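Local coordinates for protein Ika8 (Synthetic construct, PDB 6G6P) that is a designed WD-type beta-propeller with eight four-stranded blades and has no known natural function, at residues I98-F103 and S136-L141; I178-F183 and L221-N226; G231-T236 and Q255-A260. All blocks are in the same frame, centred on the assembly; numbering follows the deposited sequence.

Contact 1: residues I98-F103 and S136-L141; sequences ITALAF and SEVTAL
Thr99 and Val138 meet where two neighbouring blades of the WD-type beta-propeller turn their innermost strands toward the central axis. Strands 98-103 and 138-141 run in nearly the same direction, 10° apart, with their axes 5.8 Å from each other at closest. Each belongs to its own sheet, and side chains, not backbone pairing, join them. The one hydrogen bond between the segments comes from the hydroxyl of Thr99, which donates to a backbone oxygen: with chi1 at 56°, OG1 sits between the backbone N and the carbonyl carbon and meets Val138 O at 2.6 Å, in the carbonyl plane and on a lone pair. Threonine suits the place because its hydroxyl makes this bridge while its methyl, CG2, lies beside the extended Glu137 chain, 4.0 Å from OE2. The same hydroxyl makes a weak bond to the carbonyl oxygen of Gly111, the residue that Thr99 and Ala100 both face in a classic beta bulge. Thr139 repeats the pattern one blade on, bonding to Ile178 O. Further along, small residues keep the strands close: Ala100 CB meets Leu141 CB at 3.8 Å and has Val138 CG1 at its flank. Leu141, its CG anti to the backbone N, reaches toward strand 107-112, the neighbour of 98-104 in its sheet, where it touches Val109. On the way its CD2 lies 4.2 Å from Ala102 CB.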
ATOM      1  N   ILE A  98      -0.863   3.220  14.119  1.00 47.78           N
ATOM      2  CA  ILE A  98      -1.530   3.208  12.824  1.00 44.89           C
ATOM      3  C   ILE A  98      -0.859   2.170  11.937  1.00 40.03           C
ATOM      4  O   ILE A  98       0.373   2.081  11.879  1.00 54.47           O
ATOM      5  CB  ILE A  98      -1.495   4.602  12.180  1.00 45.25           C
ATOM      6  CG1 ILE A  98      -2.231   5.620  13.053  1.00 40.22           C
ATOM      7  CG2 ILE A  98      -2.091   4.560  10.773  1.00 34.28           C
ATOM      8  CD1 ILE A  98      -3.624   5.194  13.436  1.00 46.55           C
ATOM      9  N   THR A  99      -1.669   1.363  11.254  1.00 43.94           N
ATOM     10  CA  THR A  99      -1.153   0.302  10.402  1.00 37.78           C
ATOM     11  C   THR A  99      -1.694   0.335   8.982  1.00 35.31           C
ATOM     12  O   THR A  99      -1.140  -0.354   8.118  1.00 62.41           O
ATOM     13  CB  THR A  99      -1.460  -1.077  11.008  1.00 60.57           C
ATOM     14  OG1 THR A  99      -2.872  -1.204  11.217  1.00 51.88           O
ATOM     15  CG2 THR A  99      -0.736  -1.263  12.334  1.00 35.85           C
ATOM     16  N   ALA A 100      -2.747   1.098   8.712  1.00 50.83           N
ATOM     17  CA  ALA A 100      -3.314   1.174   7.375  1.00 52.97           C
ATOM     18  C   ALA A 100      -4.094   2.472   7.258  1.00 53.78           C
ATOM     19  O   ALA A 100      -4.714   2.930   8.222  1.00 49.80           O
ATOM     20  CB  ALA A 100      -4.219  -0.026   7.073  1.00 47.91           C
ATOM     21  N   LEU A 101      -4.052   3.061   6.068  1.00 53.72           N
ATOM     22  CA  LEU A 101      -4.763   4.299   5.805  1.00 44.40           C
ATOM     23  C   LEU A 101      -5.461   4.202   4.460  1.00 48.72           C
ATOM     24  O   LEU A 101      -4.945   3.608   3.511  1.00 54.08           O
ATOM     25  CB  LEU A 101      -3.826   5.512   5.813  1.00 32.09           C
ATOM     26  CG  LEU A 101      -3.561   6.200   7.152  1.00 51.91           C
ATOM     27  CD1 LEU A 101      -2.536   7.314   6.975  1.00 50.79           C
ATOM     28  CD2 LEU A 101      -4.854   6.744   7.734  1.00 46.76           C
ATOM     29  N   ALA A 102      -6.652   4.782   4.398  1.00 46.78           N
ATOM     30  CA  ALA A 102      -7.391   4.929   3.155  1.00 50.38           C
ATOM     31  C   ALA A 102      -7.907   6.357   3.084  1.00 62.24           C
ATOM     32  O   ALA A 102      -8.358   6.906   4.095  1.00 55.46           O
ATOM     33  CB  ALA A 102      -8.546   3.922   3.058  1.00 64.84           C
ATOM     34  N   PHE A 103      -7.800   6.966   1.901  1.00 61.10           N
ATOM     35  CA  PHE A 103      -8.148   8.369   1.694  1.00 50.12           C
ATOM     36  C   PHE A 103      -8.961   8.462   0.411  1.00 62.56           C
ATOM     37  O   PHE A 103      -8.467   8.101  -0.661  1.00 67.31           O
ATOM     38  CB  PHE A 103      -6.894   9.252   1.599  1.00 46.90           C
ATOM     39  CG  PHE A 103      -7.177  10.734   1.619  1.00 50.13           C
ATOM     40  CD1 PHE A 103      -8.383  11.221   2.106  1.00 60.59           C
ATOM     41  CD2 PHE A 103      -6.232  11.638   1.146  1.00 59.44           C
ATOM     42  CE1 PHE A 103      -8.644  12.580   2.127  1.00 59.46           C
ATOM     43  CE2 PHE A 103      -6.479  12.992   1.164  1.00 50.32           C
ATOM     44  CZ  PHE A 103      -7.683  13.463   1.653  1.00 56.40           C
ATOM     45  N   SER A 136      -7.384  -8.541  15.811  1.00 55.81           N
ATOM     46  CA  SER A 136      -5.998  -8.662  15.393  1.00 58.36           C
ATOM     47  C   SER A 136      -5.594  -7.370  14.697  1.00 64.68           C
ATOM     48  O   SER A 136      -6.430  -6.512  14.405  1.00 54.73           O
ATOM     49  CB  SER A 136      -5.796  -9.870  14.475  1.00 54.13           C
ATOM     50  OG  SER A 136      -4.419 -10.149  14.298  1.00 75.17           O
ATOM     51  N   GLU A 137      -4.297  -7.245  14.428  1.00 68.17           N
ATOM     52  CA  GLU A 137      -3.766  -6.037  13.808  1.00 52.91           C
ATOM     53  C   GLU A 137      -4.280  -5.892  12.379  1.00 59.14           C
ATOM     54  O   GLU A 137      -4.165  -6.817  11.571  1.00 66.97           O
ATOM     55  CB  GLU A 137      -2.240  -6.073  13.824  1.00 52.50           C
ATOM     56  CG  GLU A 137      -1.580  -5.130  12.842  1.00 77.02           C
ATOM     57  CD  GLU A 137      -0.074  -5.281  12.827  1.00 77.48           C
ATOM     58  OE1 GLU A 137       0.484  -5.724  13.854  1.00 69.77           O
ATOM     59  OE2 GLU A 137       0.548  -4.962  11.789  1.00 76.59           O
ATOM     60  N   VAL A 138      -4.846  -4.726  12.070  1.00 50.86           N
ATOM     61  CA  VAL A 138      -5.353  -4.445  10.729  1.00 53.66           C
ATOM     62  C   VAL A 138      -4.159  -4.315   9.785  1.00 65.12           C
ATOM     63  O   VAL A 138      -3.389  -3.357   9.876  1.00 67.71           O
ATOM     64  CB  VAL A 138      -6.216  -3.179  10.706  1.00 57.89           C
ATOM     65  CG1 VAL A 138      -6.687  -2.883   9.290  1.00 44.78           C
ATOM     66  CG2 VAL A 138      -7.400  -3.324  11.654  1.00 55.68           C
ATOM     67  N   THR A 139      -4.007  -5.274   8.870  1.00 69.85           N
ATOM     68  CA  THR A 139      -2.852  -5.312   7.982  1.00 58.14           C
ATOM     69  C   THR A 139      -3.145  -4.800   6.578  1.00 55.99           C
ATOM     70  O   THR A 139      -2.208  -4.655   5.786  1.00 82.75           O
ATOM     71  CB  THR A 139      -2.298  -6.739   7.886  1.00 49.83           C
ATOM     72  OG1 THR A 139      -3.325  -7.621   7.417  1.00 69.11           O
ATOM     73  CG2 THR A 139      -1.803  -7.212   9.244  1.00 47.47           C
ATOM     74  N   ALA A 140      -4.403  -4.528   6.246  1.00 65.43           N
ATOM     75  CA  ALA A 140      -4.738  -4.011   4.928  1.00 60.36           C
ATOM     76  C   ALA A 140      -6.114  -3.367   4.983  1.00 57.23           C
ATOM     77  O   ALA A 140      -6.964  -3.754   5.789  1.00 81.36           O
ATOM     78  CB  ALA A 140      -4.701  -5.113   3.864  1.00 68.46           C
ATOM     79  N   LEU A 141      -6.324  -2.385   4.109  1.00 55.46           N
ATOM     80  CA  LEU A 141      -7.545  -1.589   4.131  1.00 77.43           C
ATOM     81  C   LEU A 141      -7.760  -0.979   2.754  1.00 76.82           C
ATOM     82  O   LEU A 141      -6.844  -0.364   2.200  1.00 72.89           O
ATOM     83  CB  LEU A 141      -7.457  -0.491   5.200  1.00 50.07           C
ATOM     84  CG  LEU A 141      -8.749   0.155   5.708  1.00 69.19           C
ATOM     85  CD1 LEU A 141      -9.528  -0.809   6.581  1.00 71.00           C
ATOM     86  CD2 LEU A 141      -8.429   1.426   6.475  1.00 65.64           C
TER

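Contact 2: residues I178-F183 and L221-N226; sequences ITALAF and LQFKDN
Phe223 leans across from strand 221-224 onto Ala182 and the backbone before it. Its CB lies 3.7 Å from Ala182 CB. With chi1 at -60°, CG stands anti to the carbonyl carbon, which turns the ring back along strand 178-183. CD2 then comes to 3.4 Å from Leu181 O while Ala182 CB approaches the ring obliquely. One bond further out, CE2 is 3.4 Å from Ala180 O, and CZ, at the tip, is 4.0 Å from the same oxygen. Both carbonyl oxygens lie near the ring plane, so they face the C-H edge, whose slightly positive hydrogens suit them. An aromatic is apt here because one flat group offers carbon to the alanine and an edge to the carbonyls. With an alanine in place of Phe223, a gap would probably open beside Ala182 and Val189, and the carbonyls of Ala180 and Leu181 would lose the ring edge. Before the ring, Ala180 CB is only 3.5 Å from Leu221 CB, a closeness its small size permits. Thr179 points CG2, not its hydroxyl, at Leu221: chi1 of -75° puts OG1 beside the backbone N and CG2 anti to it, and the methyl meets CD1 at 3.7 Å, the side chains crossing at about a right angle. Apolar packing and ring-edge contacts with two carbonyls join these nearly parallel inner strands, as between adjacent blades of a beta-propeller.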
ATOM      1  N   ILE A 178      -3.564 -11.537   6.205  1.00 58.02           N
ATOM      2  CA  ILE A 178      -3.946 -10.939   4.931  1.00 70.84           C
ATOM      3  C   ILE A 178      -2.874  -9.950   4.481  1.00 83.10           C
ATOM      4  O   ILE A 178      -2.222  -9.287   5.298  1.00 90.98           O
ATOM      5  CB  ILE A 178      -5.322 -10.259   5.049  1.00 73.01           C
ATOM      6  CG1 ILE A 178      -6.314 -11.189   5.743  1.00 70.59           C
ATOM      7  CG2 ILE A 178      -5.859  -9.925   3.685  1.00 78.60           C
ATOM      8  CD1 ILE A 178      -6.641 -12.419   4.935  1.00 61.56           C
ATOM      9  N   THR A 179      -2.688  -9.851   3.164  1.00 85.61           N
ATOM     10  CA  THR A 179      -1.629  -9.034   2.581  1.00 65.56           C
ATOM     11  C   THR A 179      -2.160  -7.868   1.761  1.00 67.27           C
ATOM     12  O   THR A 179      -1.714  -6.731   1.955  1.00 84.46           O
ATOM     13  CB  THR A 179      -0.706  -9.908   1.715  1.00 74.57           C
ATOM     14  OG1 THR A 179       0.143 -10.694   2.561  1.00 96.39           O
ATOM     15  CG2 THR A 179       0.159  -9.044   0.805  1.00 72.54           C
ATOM     16  N   ALA A 180      -3.099  -8.107   0.847  1.00 54.79           N
ATOM     17  CA  ALA A 180      -3.616  -7.031   0.013  1.00 77.74           C
ATOM     18  C   ALA A 180      -5.038  -7.354  -0.415  1.00 76.90           C
ATOM     19  O   ALA A 180      -5.445  -8.516  -0.478  1.00 71.12           O
ATOM     20  CB  ALA A 180      -2.731  -6.788  -1.216  1.00 71.89           C
ATOM     21  N   LEU A 181      -5.796  -6.296  -0.701  1.00 86.93           N
ATOM     22  CA  LEU A 181      -7.205  -6.412  -1.042  1.00 81.33           C
ATOM     23  C   LEU A 181      -7.516  -5.526  -2.241  1.00 79.85           C
ATOM     24  O   LEU A 181      -6.690  -4.725  -2.688  1.00 99.91           O
ATOM     25  CB  LEU A 181      -8.123  -6.015   0.128  1.00 80.85           C
ATOM     26  CG  LEU A 181      -8.315  -6.805   1.429  1.00 79.70           C
ATOM     27  CD1 LEU A 181      -7.017  -7.098   2.135  1.00 90.23           C
ATOM     28  CD2 LEU A 181      -9.237  -6.042   2.363  1.00 78.83           C
ATOM     29  N   ALA A 182      -8.735  -5.687  -2.749  1.00 63.83           N
ATOM     30  CA  ALA A 182      -9.362  -4.895  -3.800  1.00 70.51           C
ATOM     31  C   ALA A 182     -10.755  -5.471  -3.995  1.00 72.38           C
ATOM     32  O   ALA A 182     -11.020  -6.618  -3.626  1.00 74.82           O
ATOM     33  CB  ALA A 182      -8.584  -4.922  -5.120  1.00 71.25           C
ATOM     34  N   PHE A 183     -11.643  -4.670  -4.570  1.00 84.16           N
ATOM     35  CA  PHE A 183     -13.013  -5.129  -4.735  1.00 88.16           C
ATOM     36  C   PHE A 183     -13.735  -4.250  -5.741  1.00 87.67           C
ATOM     37  O   PHE A 183     -13.447  -3.057  -5.870  1.00 92.56           O
ATOM     38  CB  PHE A 183     -13.782  -5.117  -3.408  1.00 81.76           C
ATOM     39  CG  PHE A 183     -13.968  -3.744  -2.846  1.00 71.67           C
ATOM     40  CD1 PHE A 183     -12.965  -3.145  -2.103  1.00 84.63           C
ATOM     41  CD2 PHE A 183     -15.106  -3.022  -3.130  1.00 90.59           C
ATOM     42  CE1 PHE A 183     -13.114  -1.871  -1.604  1.00 87.63           C
ATOM     43  CE2 PHE A 183     -15.262  -1.751  -2.643  1.00 97.25           C
ATOM     44  CZ  PHE A 183     -14.262  -1.184  -1.869  1.00 89.50           C
ATOM     45  N   LEU A 221       1.415  -8.108  -2.786  1.00 46.10           N
ATOM     46  CA  LEU A 221       0.371  -8.399  -3.755  1.00 46.33           C
ATOM     47  C   LEU A 221      -0.063  -7.102  -4.416  1.00 47.44           C
ATOM     48  O   LEU A 221       0.056  -6.017  -3.841  1.00 52.19           O
ATOM     49  CB  LEU A 221      -0.845  -9.081  -3.106  1.00 50.13           C
ATOM     50  CG  LEU A 221      -0.724 -10.520  -2.608  1.00 73.23           C
ATOM     51  CD1 LEU A 221      -1.897 -10.869  -1.701  1.00 63.06           C
ATOM     52  CD2 LEU A 221      -0.663 -11.479  -3.775  1.00 68.32           C
ATOM     53  N   GLN A 222      -0.584  -7.222  -5.634  1.00 60.05           N
ATOM     54  CA  GLN A 222      -1.098  -6.055  -6.338  1.00 55.69           C
ATOM     55  C   GLN A 222      -2.201  -6.504  -7.280  1.00 63.90           C
ATOM     56  O   GLN A 222      -1.976  -7.369  -8.133  1.00 53.08           O
ATOM     57  CB  GLN A 222       0.019  -5.347  -7.102  1.00 49.97           C
ATOM     58  CG  GLN A 222      -0.336  -3.956  -7.570  1.00 78.00           C
ATOM     59  CD  GLN A 222       0.290  -2.882  -6.712  1.00 63.66           C
ATOM     60  OE1 GLN A 222       0.492  -1.758  -7.163  1.00 89.07           O
ATOM     61  NE2 GLN A 222       0.606  -3.223  -5.471  1.00 71.36           N
ATOM     62  N   PHE A 223      -3.386  -5.922  -7.122  1.00 59.13           N
ATOM     63  CA  PHE A 223      -4.541  -6.227  -7.952  1.00 56.85           C
ATOM     64  C   PHE A 223      -4.787  -5.093  -8.931  1.00 63.09           C
ATOM     65  O   PHE A 223      -4.711  -3.916  -8.567  1.00 75.64           O
ATOM     66  CB  PHE A 223      -5.804  -6.437  -7.107  1.00 64.39           C
ATOM     67  CG  PHE A 223      -5.705  -7.567  -6.122  1.00 78.87           C
ATOM     68  CD1 PHE A 223      -5.308  -8.830  -6.531  1.00 67.31           C
ATOM     69  CD2 PHE A 223      -6.035  -7.373  -4.791  1.00 80.10           C
ATOM     70  CE1 PHE A 223      -5.227  -9.871  -5.626  1.00 90.68           C
ATOM     71  CE2 PHE A 223      -5.956  -8.408  -3.881  1.00 88.86           C
ATOM     72  CZ  PHE A 223      -5.551  -9.660  -4.299  1.00 74.40           C
ATOM     73  N   LYS A 224      -5.086  -5.456 -10.173  1.00 57.24           N
ATOM     74  CA  LYS A 224      -5.629  -4.504 -11.130  1.00 80.76           C
ATOM     75  C   LYS A 224      -6.356  -5.299 -12.198  1.00 69.21           C
ATOM     76  O   LYS A 224      -5.805  -6.271 -12.724  1.00 68.63           O
ATOM     77  CB  LYS A 224      -4.539  -3.637 -11.756  1.00 69.86           C
ATOM     78  CG  LYS A 224      -4.881  -3.195 -13.157  1.00 83.41           C
ATOM     79  CD  LYS A 224      -3.842  -2.256 -13.680  1.00 95.15           C
ATOM     80  CE  LYS A 224      -3.072  -2.932 -14.777  1.00 86.91           C
ATOM     81  NZ  LYS A 224      -1.957  -2.075 -15.182  1.00 87.92           N
ATOM     82  N   ASP A 225      -7.581  -4.885 -12.514  1.00 90.98           N
ATOM     83  CA  ASP A 225      -8.487  -5.657 -13.373  1.00 96.25           C
ATOM     84  C   ASP A 225      -8.602  -7.038 -12.730  1.00 82.87           C
ATOM     85  O   ASP A 225      -8.782  -7.121 -11.504  1.00 81.24           O
ATOM     86  CB  ASP A 225      -7.992  -5.637 -14.816  1.00 86.06           C
ATOM     87  CG  ASP A 225      -7.547  -4.259 -15.263  1.00 98.72           C
ATOM     88  OD1 ASP A 225      -8.091  -3.260 -14.744  1.00 92.10           O
ATOM     89  OD2 ASP A 225      -6.655  -4.174 -16.134  1.00 79.15           O
ATOM     90  N   ASN A 226      -8.493  -8.127 -13.487  1.00 78.58           N
ATOM     91  CA  ASN A 226      -8.519  -9.471 -12.930  1.00 80.50           C
ATOM     92  C   ASN A 226      -7.128 -10.093 -12.870  1.00 72.68           C
ATOM     93  O   ASN A 226      -7.001 -11.322 -12.843  1.00 67.93           O
ATOM     94  CB  ASN A 226      -9.470 -10.352 -13.737  1.00 81.89           C
ATOM     95  CG  ASN A 226     -10.647  -9.574 -14.293  1.00 81.80           C
ATOM     96  OD1 ASN A 226     -11.506  -9.109 -13.547  1.00 82.12           O
ATOM     97  ND2 ASN A 226     -10.689  -9.427 -15.613  1.00 92.91           N
TER

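Contact 3: residues G231-T236 and Q255-A260; sequences GAKDGT and QSAITA
Ile258 spreads its branches over the turn 232-235 by two torsions: chi1 at -56° sets CG2 anti to the backbone N and CG1 anti to the carbonyl carbon, and chi2 at -54° swings CD1 toward Gly235. CG1 thus lies 3.5 Å from Ala232 O, CD1 3.7 Å from Gly235 O and CG2 against the CA of Gly231. A beta-branched residue fits because it fills two directions at once. This is the meeting of a tight turn with the loop leading into the next blade of a WD-type propeller. Ala232 to Gly235 form a type I beta turn between the second and third strands of one blade, and 255-257 lead into the first strand of the following one. Ala232 O joins them: Ile258 N donates to it at 3.1 Å, and Gly235 N, closing the turn, reaches it from the opposite face of the carbonyl plane. Glycine suits both places. A CB on Gly231 would run into Ile258 CG2 as placed here; at Gly235, whose phi is positive, one would press on the carbonyl O of Asp234 and also collide with Ser256 O, which already lies 3.1 Å from Gly235 CA. At the turn itself, Lys233 O receives a C-H...O contact of 3.3 Å from Ala257 CA. The aspartate at this turn is a hallmark of WD repeats, and here Asp234 forms an Asx turn: its OD1 accepts Thr236 N at 3.0 Å and, from the same face of the carboxylate, Thr236 OG1 at 2.7 Å.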
ATOM      1  N   GLY A 231       4.545 -11.425  -5.130  1.00 51.70           N
ATOM      2  CA  GLY A 231       5.943 -11.662  -4.822  1.00 51.84           C
ATOM      3  C   GLY A 231       6.055 -12.434  -3.522  1.00 62.79           C
ATOM      4  O   GLY A 231       5.207 -12.306  -2.636  1.00 61.67           O
ATOM      5  N   ALA A 232       7.104 -13.243  -3.407  1.00 54.61           N
ATOM      6  CA  ALA A 232       7.281 -14.117  -2.258  1.00 70.06           C
ATOM      7  C   ALA A 232       8.693 -13.974  -1.704  1.00 70.46           C
ATOM      8  O   ALA A 232       9.555 -13.310  -2.286  1.00 59.92           O
ATOM      9  CB  ALA A 232       7.000 -15.580  -2.622  1.00 75.65           C
ATOM     10  N   LYS A 233       8.918 -14.621  -0.556  1.00 60.54           N
ATOM     11  CA  LYS A 233      10.227 -14.591   0.086  1.00 71.32           C
ATOM     12  C   LYS A 233      11.289 -15.330  -0.717  1.00 69.86           C
ATOM     13  O   LYS A 233      12.479 -15.036  -0.562  1.00 90.15           O
ATOM     14  CB  LYS A 233      10.135 -15.184   1.493  1.00 75.67           C
ATOM     15  CG  LYS A 233       9.885 -14.160   2.589  1.00 84.35           C
ATOM     16  CD  LYS A 233      10.850 -14.342   3.750  1.00 86.40           C
ATOM     17  CE  LYS A 233      10.745 -15.737   4.345  1.00 99.76           C
ATOM     18  NZ  LYS A 233      11.686 -15.930   5.482  1.00 94.82           N
ATOM     19  N   ASP A 234      10.894 -16.279  -1.566  1.00 53.38           N
ATOM     20  CA  ASP A 234      11.857 -17.003  -2.386  1.00 53.87           C
ATOM     21  C   ASP A 234      12.371 -16.182  -3.561  1.00 54.45           C
ATOM     22  O   ASP A 234      13.293 -16.632  -4.251  1.00 63.68           O
ATOM     23  CB  ASP A 234      11.240 -18.310  -2.895  1.00 58.65           C
ATOM     24  CG  ASP A 234       9.855 -18.115  -3.488  1.00 80.78           C
ATOM     25  OD1 ASP A 234       9.588 -17.034  -4.053  1.00 79.40           O
ATOM     26  OD2 ASP A 234       9.030 -19.049  -3.384  1.00 88.79           O
ATOM     27  N   GLY A 235      11.801 -15.007  -3.809  1.00 61.80           N
ATOM     28  CA  GLY A 235      12.237 -14.152  -4.891  1.00 53.24           C
ATOM     29  C   GLY A 235      11.445 -14.257  -6.176  1.00 63.60           C
ATOM     30  O   GLY A 235      11.821 -13.618  -7.165  1.00 62.55           O
ATOM     31  N   THR A 236      10.362 -15.028  -6.195  1.00 58.13           N
ATOM     32  CA  THR A 236       9.580 -15.222  -7.406  1.00 66.06           C
ATOM     33  C   THR A 236       8.517 -14.141  -7.543  1.00 63.77           C
ATOM     34  O   THR A 236       7.891 -13.735  -6.559  1.00 58.58           O
ATOM     35  CB  THR A 236       8.916 -16.600  -7.412  1.00 70.89           C
ATOM     36  OG1 THR A 236       8.057 -16.726  -6.271  1.00 67.75           O
ATOM     37  CG2 THR A 236       9.969 -17.698  -7.375  1.00 62.44           C
ATOM     38  N   GLN A 255      16.981 -13.033  -7.021  1.00 65.71           N
ATOM     39  CA  GLN A 255      17.685 -13.953  -6.139  1.00 75.15           C
ATOM     40  C   GLN A 255      17.575 -13.548  -4.675  1.00 76.49           C
ATOM     41  O   GLN A 255      18.325 -14.063  -3.840  1.00 89.72           O
ATOM     42  CB  GLN A 255      19.158 -14.053  -6.546  1.00 61.29           C
ATOM     43  CG  GLN A 255      19.377 -14.165  -8.047  1.00 92.86           C
ATOM     44  CD  GLN A 255      19.782 -12.846  -8.680  1.00107.67           C
ATOM     45  OE1 GLN A 255      18.974 -11.921  -8.792  1.00 86.55           O
ATOM     46  NE2 GLN A 255      21.040 -12.752  -9.097  1.00 90.99           N
ATOM     47  N   SER A 256      16.658 -12.636  -4.358  1.00 69.64           N
ATOM     48  CA  SER A 256      16.433 -12.169  -3.001  1.00 53.48           C
ATOM     49  C   SER A 256      14.934 -12.007  -2.787  1.00 64.36           C
ATOM     50  O   SER A 256      14.156 -11.940  -3.741  1.00 62.42           O
ATOM     51  CB  SER A 256      17.164 -10.847  -2.733  1.00 57.60           C
ATOM     52  OG  SER A 256      16.941 -10.396  -1.409  1.00 78.50           O
ATOM     53  N   ALA A 257      14.538 -11.940  -1.517  1.00 53.09           N
ATOM     54  CA  ALA A 257      13.123 -11.875  -1.171  1.00 60.88           C
ATOM     55  C   ALA A 257      12.469 -10.625  -1.747  1.00 61.65           C
ATOM     56  O   ALA A 257      12.982  -9.513  -1.591  1.00 59.24           O
ATOM     57  CB  ALA A 257      12.957 -11.901   0.348  1.00 59.90           C
ATOM     58  N   ILE A 258      11.331 -10.817  -2.420  1.00 56.36           N
ATOM     59  CA  ILE A 258      10.554  -9.686  -2.915  1.00 54.34           C
ATOM     60  C   ILE A 258      10.039  -8.881  -1.732  1.00 35.10           C
ATOM     61  O   ILE A 258       9.478  -9.434  -0.779  1.00 46.95           O
ATOM     62  CB  ILE A 258       9.400 -10.172  -3.805  1.00 65.95           C
ATOM     63  CG1 ILE A 258       9.930 -11.025  -4.962  1.00 47.05           C
ATOM     64  CG2 ILE A 258       8.598  -8.991  -4.331  1.00 43.71           C
ATOM     65  CD1 ILE A 258      10.994 -10.338  -5.783  1.00 53.07           C
ATOM     66  N   THR A 259      10.242  -7.567  -1.778  1.00 48.85           N
ATOM     67  CA  THR A 259       9.869  -6.699  -0.673  1.00 41.38           C
ATOM     68  C   THR A 259       8.986  -5.532  -1.087  1.00 34.78           C
ATOM     69  O   THR A 259       8.547  -4.775  -0.217  1.00 49.49           O
ATOM     70  CB  THR A 259      11.124  -6.156   0.028  1.00 52.93           C
ATOM     71  OG1 THR A 259      12.026  -5.615  -0.947  1.00 45.70           O
ATOM     72  CG2 THR A 259      11.822  -7.263   0.807  1.00 37.18           C
ATOM     73  N   ALA A 260       8.718  -5.362  -2.378  1.00 45.93           N
ATOM     74  CA  ALA A 260       7.854  -4.287  -2.841  1.00 48.19           C
ATOM     75  C   ALA A 260       7.423  -4.592  -4.264  1.00 45.54           C
ATOM     76  O   ALA A 260       8.209  -5.114  -5.058  1.00 43.31           O
ATOM     77  CB  ALA A 260       8.559  -2.926  -2.777  1.00 37.72           C
TER

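In the fold
After strand 7-11, which completes the last blade beside 317-321, the chain builds one blade after another, and the three contacts follow in series, none nested or crossed. Contact 1 closes the loop from strand 98-104 to strand 138-144, one blade long; contact 2 does the same between strands 178-183 and 218-224, and contact 3 closes a shorter loop from 231-236 to 255-260. Contacts 1 and 2 line the inner side of the ring and touch through Thr139 and Ile178. Contact 3 lies further from the centre of the chain, about 17 Å against 9 and 10 Å (centre to centre), at the loop end of the strands; its strand 227-232 pairs with 218-224. Together they tie five consecutive blades.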